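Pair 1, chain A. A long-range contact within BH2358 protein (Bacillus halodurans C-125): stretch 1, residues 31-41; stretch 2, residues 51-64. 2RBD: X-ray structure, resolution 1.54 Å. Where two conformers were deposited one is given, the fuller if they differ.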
# COMPACT_ATOMS: atom_id res chain seq x y z
N GLY A 31 -11.84 16.46 3.33
CA GLY A 31 -11.20 17.09 2.18
C GLY A 31 -11.84 16.71 0.87
O GLY A 31 -12.03 17.54 -0.05
N LEU A 32 -12.18 15.45 0.76
CA LEU A 32 -12.84 14.96 -0.48
C LEU A 32 -14.26 15.50 -0.64
O LEU A 32 -14.64 15.88 -1.72
CB LEU A 32 -12.81 13.44 -0.56
CG LEU A 32 -11.44 12.76 -0.73
CD1 LEU A 32 -11.67 11.24 -0.77
CD2 LEU A 32 -10.74 13.23 -2.03
N ILE A 33 -15.01 15.61 0.46
CA ILE A 33 -16.30 16.26 0.42
C ILE A 33 -16.17 17.68 -0.15
O ILE A 33 -16.94 18.09 -1.01
CB ILE A 33 -16.96 16.23 1.79
CG1 ILE A 33 -17.40 14.78 2.14
CG2 ILE A 33 -18.19 17.13 1.80
CD1 ILE A 33 -17.80 14.59 3.61
N ASN A 34 -15.19 18.43 0.35
CA ASN A 34 -14.98 19.79 -0.11
C ASN A 34 -14.61 19.84 -1.58
O ASN A 34 -15.18 20.60 -2.35
CB ASN A 34 -13.91 20.44 0.76
CG ASN A 34 -13.52 21.83 0.26
OD1 ASN A 34 -14.35 22.67 0.12
ND2 ASN A 34 -12.25 22.04 -0.01
N GLY A 35 -13.66 19.00 -2.00
CA GLY A 35 -13.27 18.96 -3.42
C GLY A 35 -14.38 18.53 -4.35
O GLY A 35 -14.56 19.10 -5.42
N TYR A 36 -15.15 17.54 -3.92
CA TYR A 36 -16.24 17.04 -4.73
C TYR A 36 -17.38 18.07 -4.81
O TYR A 36 -18.04 18.17 -5.82
CB TYR A 36 -16.77 15.71 -4.21
CG TYR A 36 -15.85 14.53 -4.39
CD1 TYR A 36 -14.51 14.68 -4.71
CD2 TYR A 36 -16.31 13.27 -4.11
CE1 TYR A 36 -13.67 13.55 -4.83
CE2 TYR A 36 -15.48 12.15 -4.23
CZ TYR A 36 -14.19 12.30 -4.58
OH TYR A 36 -13.38 11.18 -4.66
N ARG A 37 -17.63 18.81 -3.73
CA ARG A 37 -18.59 19.91 -3.81
C ARG A 37 -18.14 20.96 -4.83
O ARG A 37 -18.96 21.54 -5.57
CB ARG A 37 -18.79 20.49 -2.42
CG ARG A 37 -19.69 19.62 -1.56
CD ARG A 37 -19.72 20.14 -0.14
NE ARG A 37 -20.83 19.58 0.61
CZ ARG A 37 -20.96 19.72 1.93
NH1 ARG A 37 -20.02 20.28 2.66
NH2 ARG A 37 -22.04 19.27 2.53
N SER A 38 -16.83 21.17 -4.93
CA SER A 38 -16.33 22.06 -5.99
C SER A 38 -16.54 21.40 -7.35
O SER A 38 -17.09 22.01 -8.26
CB SER A 38 -14.87 22.39 -5.79
OG SER A 38 -14.45 23.31 -6.79
N PHE A 39 -16.21 20.10 -7.47
CA PHE A 39 -16.44 19.38 -8.73
C PHE A 39 -17.89 19.42 -9.20
O PHE A 39 -18.11 19.49 -10.39
CB PHE A 39 -15.99 17.94 -8.61
CG PHE A 39 -14.49 17.72 -8.62
CD1 PHE A 39 -13.59 18.65 -9.12
CD2 PHE A 39 -14.01 16.51 -8.19
CE1 PHE A 39 -12.21 18.37 -9.13
CE2 PHE A 39 -12.65 16.23 -8.19
CZ PHE A 39 -11.76 17.17 -8.65
N ILE A 40 -18.86 19.40 -8.30
CA ILE A 40 -20.26 19.53 -8.72
C ILE A 40 -20.45 20.79 -9.55
O ILE A 40 -21.12 20.78 -10.57
CB ILE A 40 -21.23 19.53 -7.48
CG1 ILE A 40 -21.58 18.09 -7.10
CG2 ILE A 40 -22.52 20.33 -7.74
CD1 ILE A 40 -21.84 17.93 -5.63
N ASN A 41 -19.82 21.88 -9.12
CA ASN A 41 -19.89 23.15 -9.84
C ASN A 41 -19.15 23.18 -11.18
O ASN A 41 -19.48 24.00 -12.04
CB ASN A 41 -19.41 24.27 -8.94
CG ASN A 41 -20.43 24.61 -7.84
OD1 ASN A 41 -21.62 24.58 -8.11
ND2 ASN A 41 -19.98 24.96 -6.66
N LEU A 51 -23.43 10.84 -9.41
CA LEU A 51 -22.49 9.98 -8.70
C LEU A 51 -21.63 10.77 -7.70
O LEU A 51 -21.30 10.27 -6.63
CB LEU A 51 -21.63 9.18 -9.67
CG LEU A 51 -22.33 7.96 -10.28
CD1 LEU A 51 -21.61 7.41 -11.54
CD2 LEU A 51 -22.50 6.84 -9.22
N ILE A 52 -21.28 12.02 -8.03
CA ILE A 52 -20.53 12.87 -7.10
C ILE A 52 -21.40 13.11 -5.89
O ILE A 52 -20.95 13.01 -4.75
CB ILE A 52 -20.10 14.22 -7.72
CG1 ILE A 52 -19.21 14.07 -8.96
CG2 ILE A 52 -19.44 15.09 -6.62
CD1 ILE A 52 -18.99 15.38 -9.71
N ASP A 53 -22.68 13.44 -6.13
CA ASP A 53 -23.60 13.64 -5.02
C ASP A 53 -23.71 12.38 -4.16
O ASP A 53 -23.74 12.44 -2.94
CB ASP A 53 -25.00 13.99 -5.54
CG ASP A 53 -25.18 15.48 -5.83
OD1 ASP A 53 -24.47 16.32 -5.24
OD2 ASP A 53 -26.11 15.81 -6.62
N GLU A 54 -23.75 11.23 -4.78
CA GLU A 54 -23.81 9.98 -4.04
C GLU A 54 -22.55 9.77 -3.21
O GLU A 54 -22.63 9.32 -2.07
CB GLU A 54 -23.99 8.83 -5.00
CG GLU A 54 -24.06 7.49 -4.28
CD GLU A 54 -24.29 6.29 -5.17
OE1 GLU A 54 -24.63 6.51 -6.36
OE2 GLU A 54 -24.13 5.16 -4.60
N ALA A 55 -21.40 10.05 -3.79
CA ALA A 55 -20.16 9.94 -3.06
C ALA A 55 -20.11 10.84 -1.83
O ALA A 55 -19.65 10.40 -0.77
CB ALA A 55 -18.96 10.22 -3.96
N ILE A 56 -20.53 12.10 -2.00
CA ILE A 56 -20.59 13.04 -0.88
C ILE A 56 -21.47 12.48 0.22
O ILE A 56 -21.09 12.47 1.39
CB ILE A 56 -21.09 14.40 -1.35
CG1 ILE A 56 -20.05 15.07 -2.27
CG2 ILE A 56 -21.41 15.31 -0.14
CD1 ILE A 56 -20.61 16.18 -3.17
N GLN A 57 -22.64 11.98 -0.12
CA GLN A 57 -23.56 11.48 0.88
C GLN A 57 -22.99 10.24 1.59
O GLN A 57 -23.11 10.09 2.80
CB GLN A 57 -24.91 11.18 0.20
CG GLN A 57 -26.07 10.97 1.14
CD GLN A 57 -27.41 10.78 0.42
OE1 GLN A 57 -27.73 11.49 -0.56
NE2 GLN A 57 -28.19 9.83 0.91
N ALA A 58 -22.35 9.37 0.83
CA ALA A 58 -21.71 8.16 1.37
C ALA A 58 -20.62 8.52 2.37
O ALA A 58 -20.53 7.94 3.46
CB ALA A 58 -21.17 7.27 0.25
N MSE A 59 -19.83 9.53 2.05
CA MSE A 59 -18.77 9.97 2.96
C MSE A 59 -19.31 10.64 4.19
O MSE A 59 -18.78 10.45 5.29
CB MSE A 59 -17.81 10.89 2.22
CG MSE A 59 -16.94 10.13 1.20
SE MSE A 59 -15.51 11.17 0.42
CE MSE A 59 -16.55 12.34 -0.71
N GLN A 60 -20.39 11.39 4.02
CA GLN A 60 -21.06 11.98 5.16
C GLN A 60 -21.59 10.90 6.10
O GLN A 60 -21.52 11.04 7.32
CB GLN A 60 -22.17 12.89 4.69
CG GLN A 60 -21.62 14.20 4.14
CD GLN A 60 -22.66 15.07 3.49
OE1 GLN A 60 -23.66 14.59 2.96
NE2 GLN A 60 -22.40 16.35 3.49
N ASP A 61 -22.08 9.81 5.55
CA ASP A 61 -22.56 8.68 6.39
C ASP A 61 -21.42 8.02 7.13
O ASP A 61 -21.55 7.68 8.33
CB ASP A 61 -23.26 7.58 5.57
CG ASP A 61 -24.56 8.03 4.94
OD1 ASP A 61 -25.12 9.06 5.34
OD2 ASP A 61 -25.04 7.32 4.03
N GLU A 62 -20.31 7.79 6.44
CA GLU A 62 -19.11 7.27 7.07
C GLU A 62 -18.68 8.21 8.20
O GLU A 62 -18.36 7.77 9.32
CB GLU A 62 -17.99 7.10 6.07
CG GLU A 62 -18.23 6.01 5.05
CD GLU A 62 -17.04 5.81 4.15
OE1 GLU A 62 -16.09 6.61 4.16
OE2 GLU A 62 -17.07 4.85 3.36
N ASN A 63 -18.66 9.49 7.89
CA ASN A 63 -18.26 10.50 8.88
C ASN A 63 -19.10 10.49 10.14
O ASN A 63 -18.58 10.66 11.22
CB ASN A 63 -18.23 11.89 8.23
CG ASN A 63 -17.04 12.10 7.32
OD1 ASN A 63 -16.22 11.21 7.15
ND2 ASN A 63 -16.89 13.33 6.82
N HIS A 64 -20.39 10.28 10.01
CA HIS A 64 -21.24 10.21 11.20
C HIS A 64 -20.78 9.11 12.16
O HIS A 64 -20.69 9.30 13.39
CB HIS A 64 -22.67 9.97 10.75
CG HIS A 64 -23.68 10.28 11.79
ND1 HIS A 64 -24.21 9.32 12.62
CD2 HIS A 64 -24.26 11.45 12.15
CE1 HIS A 64 -25.08 9.88 13.45
NE2 HIS A 64 -25.12 11.18 13.18

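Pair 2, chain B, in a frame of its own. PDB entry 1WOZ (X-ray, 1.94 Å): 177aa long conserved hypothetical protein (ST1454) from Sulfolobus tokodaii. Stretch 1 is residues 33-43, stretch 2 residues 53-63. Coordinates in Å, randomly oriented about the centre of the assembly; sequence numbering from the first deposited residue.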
# COMPACT_ATOMS: atom_id res chain seq x y z
N GLU B 33 7.93 4.02 3.39
CA GLU B 33 6.65 3.34 3.16
C GLU B 33 6.71 1.95 3.82
O GLU B 33 5.79 1.54 4.52
CB GLU B 33 6.36 3.23 1.66
CG GLU B 33 4.98 2.59 1.39
CD GLU B 33 4.58 2.53 -0.08
OE1 GLU B 33 5.30 3.07 -0.94
OE2 GLU B 33 3.53 1.93 -0.39
N LEU B 34 7.80 1.22 3.60
CA LEU B 34 7.93 -0.09 4.24
C LEU B 34 7.91 0.05 5.77
O LEU B 34 7.20 -0.69 6.47
CB LEU B 34 9.25 -0.76 3.80
CG LEU B 34 9.66 -2.03 4.58
CD1 LEU B 34 8.60 -3.13 4.42
CD2 LEU B 34 11.01 -2.55 4.04
N ASN B 35 8.65 1.02 6.29
CA ASN B 35 8.73 1.24 7.74
C ASN B 35 7.33 1.53 8.32
O ASN B 35 7.00 1.09 9.43
CB ASN B 35 9.69 2.41 8.01
CG ASN B 35 10.41 2.30 9.36
OD1 ASN B 35 10.34 1.27 10.03
ND2 ASN B 35 11.10 3.36 9.75
N SER B 36 6.52 2.27 7.57
CA SER B 36 5.18 2.62 8.03
C SER B 36 4.28 1.38 8.04
O SER B 36 3.51 1.18 8.99
CB SER B 36 4.59 3.74 7.16
OG SER B 36 5.41 4.91 7.27
N PHE B 37 4.36 0.54 7.00
CA PHE B 37 3.57 -0.71 7.04
C PHE B 37 4.02 -1.58 8.23
O PHE B 37 3.21 -2.25 8.88
CB PHE B 37 3.68 -1.49 5.72
CG PHE B 37 2.70 -1.04 4.65
CD1 PHE B 37 1.37 -1.42 4.70
CD2 PHE B 37 3.12 -0.17 3.64
CE1 PHE B 37 0.44 -0.94 3.75
CE2 PHE B 37 2.21 0.33 2.68
CZ PHE B 37 0.86 -0.06 2.74
N ILE B 38 5.32 -1.59 8.51
CA ILE B 38 5.79 -2.39 9.65
C ILE B 38 5.18 -1.83 10.95
O ILE B 38 4.75 -2.59 11.81
CB ILE B 38 7.33 -2.39 9.75
CG1 ILE B 38 7.90 -3.32 8.68
CG2 ILE B 38 7.77 -2.92 11.13
CD1 ILE B 38 9.42 -3.19 8.45
N GLY B 39 5.14 -0.50 11.06
CA GLY B 39 4.55 0.13 12.23
C GLY B 39 3.10 -0.30 12.34
O GLY B 39 2.61 -0.56 13.45
N PHE B 40 2.40 -0.39 11.20
CA PHE B 40 0.98 -0.81 11.20
C PHE B 40 0.88 -2.28 11.63
O PHE B 40 0.05 -2.64 12.47
CB PHE B 40 0.37 -0.57 9.79
CG PHE B 40 -1.09 -0.99 9.66
CD1 PHE B 40 -1.50 -1.82 8.62
CD2 PHE B 40 -2.05 -0.53 10.57
CE1 PHE B 40 -2.84 -2.19 8.47
CE2 PHE B 40 -3.40 -0.89 10.43
CZ PHE B 40 -3.79 -1.73 9.38
N ALA B 41 1.75 -3.14 11.10
CA ALA B 41 1.72 -4.57 11.50
C ALA B 41 1.93 -4.70 13.03
O ALA B 41 1.24 -5.49 13.71
CB ALA B 41 2.79 -5.32 10.79
N ILE B 42 2.90 -3.96 13.56
CA ILE B 42 3.15 -3.99 15.00
C ILE B 42 1.89 -3.60 15.78
O ILE B 42 1.53 -4.26 16.76
CB ILE B 42 4.32 -3.03 15.39
CG1 ILE B 42 5.64 -3.58 14.83
CG2 ILE B 42 4.39 -2.87 16.95
CD1 ILE B 42 6.81 -2.57 14.89
N SER B 43 1.20 -2.54 15.35
CA SER B 43 -0.01 -2.13 16.07
C SER B 43 -1.13 -3.18 16.02
O SER B 43 -2.04 -3.16 16.85
CB SER B 43 -0.55 -0.79 15.51
OG SER B 43 -1.26 -0.97 14.28
N ASP B 53 10.87 -7.93 17.62
CA ASP B 53 11.65 -8.11 16.40
C ASP B 53 11.37 -7.02 15.37
O ASP B 53 12.30 -6.46 14.77
CB ASP B 53 11.36 -9.48 15.76
CG ASP B 53 11.95 -10.64 16.58
OD1 ASP B 53 12.91 -10.38 17.35
OD2 ASP B 53 11.47 -11.77 16.44
N LEU B 54 10.09 -6.73 15.14
CA LEU B 54 9.71 -5.71 14.17
C LEU B 54 10.18 -4.32 14.59
O LEU B 54 10.57 -3.51 13.74
CB LEU B 54 8.19 -5.74 13.95
CG LEU B 54 7.69 -6.99 13.21
CD1 LEU B 54 6.17 -7.05 13.29
CD2 LEU B 54 8.18 -6.96 11.75
N GLU B 55 10.14 -4.02 15.88
CA GLU B 55 10.60 -2.71 16.33
C GLU B 55 12.09 -2.55 16.05
O GLU B 55 12.53 -1.46 15.70
CB GLU B 55 10.28 -2.49 17.82
CG GLU B 55 8.81 -2.10 18.01
CD GLU B 55 8.30 -2.26 19.43
OE1 GLU B 55 9.05 -2.79 20.27
OE2 GLU B 55 7.13 -1.87 19.69
N ARG B 56 12.86 -3.64 16.16
CA ARG B 56 14.29 -3.57 15.85
C ARG B 56 14.49 -3.32 14.34
O ARG B 56 15.37 -2.56 13.93
CB ARG B 56 15.01 -4.87 16.27
CG ARG B 56 16.42 -5.01 15.66
CD ARG B 56 17.20 -6.11 16.38
NE ARG B 56 18.50 -6.35 15.76
CZ ARG B 56 19.40 -7.19 16.25
NH1 ARG B 56 19.13 -7.87 17.36
NH2 ARG B 56 20.56 -7.35 15.64
N VAL B 57 13.67 -3.98 13.52
CA VAL B 57 13.75 -3.75 12.08
C VAL B 57 13.51 -2.26 11.74
O VAL B 57 14.19 -1.70 10.90
CB VAL B 57 12.70 -4.60 11.30
CG1 VAL B 57 12.69 -4.18 9.82
CG2 VAL B 57 13.05 -6.11 11.39
N GLN B 58 12.53 -1.63 12.38
CA GLN B 58 12.26 -0.21 12.09
C GLN B 58 13.49 0.67 12.37
O GLN B 58 13.82 1.57 11.60
CB GLN B 58 11.09 0.29 12.92
CG GLN B 58 9.77 -0.40 12.66
CD GLN B 58 8.66 0.38 13.30
OE1 GLN B 58 8.51 0.37 14.51
NE2 GLN B 58 7.89 1.10 12.49
N VAL B 59 14.15 0.41 13.48
CA VAL B 59 15.35 1.18 13.81
C VAL B 59 16.39 0.93 12.71
O VAL B 59 17.01 1.88 12.21
CB VAL B 59 15.92 0.73 15.17
CG1 VAL B 59 17.32 1.33 15.37
CG2 VAL B 59 14.95 1.14 16.30
N GLU B 60 16.57 -0.33 12.33
CA GLU B 60 17.56 -0.68 11.31
C GLU B 60 17.22 -0.12 9.93
O GLU B 60 18.14 0.14 9.13
CB GLU B 60 17.81 -2.20 11.29
CG GLU B 60 18.34 -2.67 12.65
CD GLU B 60 18.66 -4.17 12.76
OE1 GLU B 60 18.29 -4.98 11.87
OE2 GLU B 60 19.29 -4.52 13.77
N LEU B 61 15.94 0.10 9.64
CA LEU B 61 15.58 0.72 8.36
C LEU B 61 16.08 2.17 8.41
O LEU B 61 16.49 2.74 7.39
CB LEU B 61 14.06 0.70 8.10
CG LEU B 61 13.52 -0.72 7.81
CD1 LEU B 61 12.05 -0.65 7.43
CD2 LEU B 61 14.31 -1.35 6.65
N PHE B 62 16.04 2.80 9.59
CA PHE B 62 16.58 4.17 9.68
C PHE B 62 18.10 4.10 9.50
O PHE B 62 18.70 4.97 8.88
CB PHE B 62 16.24 4.83 11.03
CG PHE B 62 14.91 5.53 11.03
CD1 PHE B 62 13.75 4.86 11.39
CD2 PHE B 62 14.82 6.87 10.63
CE1 PHE B 62 12.50 5.50 11.34
CE2 PHE B 62 13.57 7.51 10.59
CZ PHE B 62 12.42 6.82 10.94
N GLU B 63 18.73 3.06 10.05
CA GLU B 63 20.18 2.94 9.86
C GLU B 63 20.52 2.72 8.39
O GLU B 63 21.53 3.25 7.87
CB GLU B 63 20.72 1.80 10.72
CG GLU B 63 20.61 2.11 12.21
CD GLU B 63 21.29 1.09 13.11
OE1 GLU B 63 21.68 1.47 14.22
OE2 GLU B 63 21.41 -0.09 12.73

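Pair 1 and pair 2 are both antiparallel helix pairs. The axes approach to 9.7 Å in pair 1 and 9.8 Å in pair 2. The angles between the helix directions are 160° and 162°. Fourteen central residues superpose with an RMSD of 0.3 Å. The buried surface is also similar, 585 Å² in pair 1 and 526 Å² in pair 2.

The register is the same near one end. Ile33(A) matches Asn35(B), and Ile56(A) matches Gln58(B). CA of Ile33(A) lies 5.5 Å from CA of Ile56(A), and CA of Asn35(B) lies 5.8 Å from CA of Gln58(B). The matched positions carry different chemistry. In pair 1 two isoleucines meet, with CG2 of Ile33(A) 4.2 Å from CG2 of Ile56(A). In pair 2 two amides meet. NE2 of Gln58(B) donates a hydrogen bond to the backbone O of Asn35(B) at 3.2 Å. No hydrogen bond joins the stretches of pair 1.

Ile56(A) and Gln58(B) are both knobs. Ile56(A) sits among Ile33(A), Tyr36(A), Arg37(A) and Ile40(A). Gln58(B) sits among the matching residues Asn35(B), Ile38(B), Gly39(B) and Ile42(B). Arg37(A) matches Gly39(B). CG of Arg37(A) packs 3.9 Å from CD1 of Ile56(A). At Gly39(B) there is no side chain, and NE2 of Gln58(B) comes to 3.5 Å from its CA. An ideal CB on this glycine would lie only 3.3 Å from that NE2, which is tight.

Tyr36(A) matches Ile38(B). Both point toward the partner helix and fill equivalent holes. Tyr36(A) sits among Ile52(A), Ala55(A), Ile56(A) and Met59(A), a selenomethionine. Ile38(B) sits among Leu54(B), Val57(B), Gln58(B) and Leu61(B). CD2 of Tyr36(A) lies 3.5 Å from CE of Met59(A). CB of Ala55(A) lies at the edge of the tyrosine ring. The shorter isoleucine uses CD1, 3.8 Å from CD1 of Leu61(B) and 3.7 Å from CG1 of Val57(B).

Met59(A) and Leu61(B) both point toward the first helix, and their side-chain centres differ by 0.3 Å. Each also meets a leucine at the matched positions Leu32(A) and Leu34(B). SE of Met59(A) is 3.7 Å from CB of Leu32(A). CD1 of Leu61(B) is 4.0 Å from CG of Leu34(B).

At the other end, Ile40(A) matches Ile42(B), and Ile52(A) matches Leu54(B). CG1 of Ile40(A) is 3.7 Å from CG2 of Ile52(A), and CG1 of Ile42(B) is 3.5 Å from CB of Leu54(B). This apolar contact is kept. CD1 of Ile40(A) also reaches CD1 of Ile56(A) at 3.3 Å, whereas CD1 of Ile42(B) meets OE1 of Gln58(B) at 3.4 Å. Phe39(A) matches Ala41(B). CB of Phe39(A) is 4.1 Å from CD1 of Ile52(A), but the end of its side chain leads away. Both pairs thus use one backbone frame, with a largely apolar seam in pair 1 and a buried amide within the seam of pair 2.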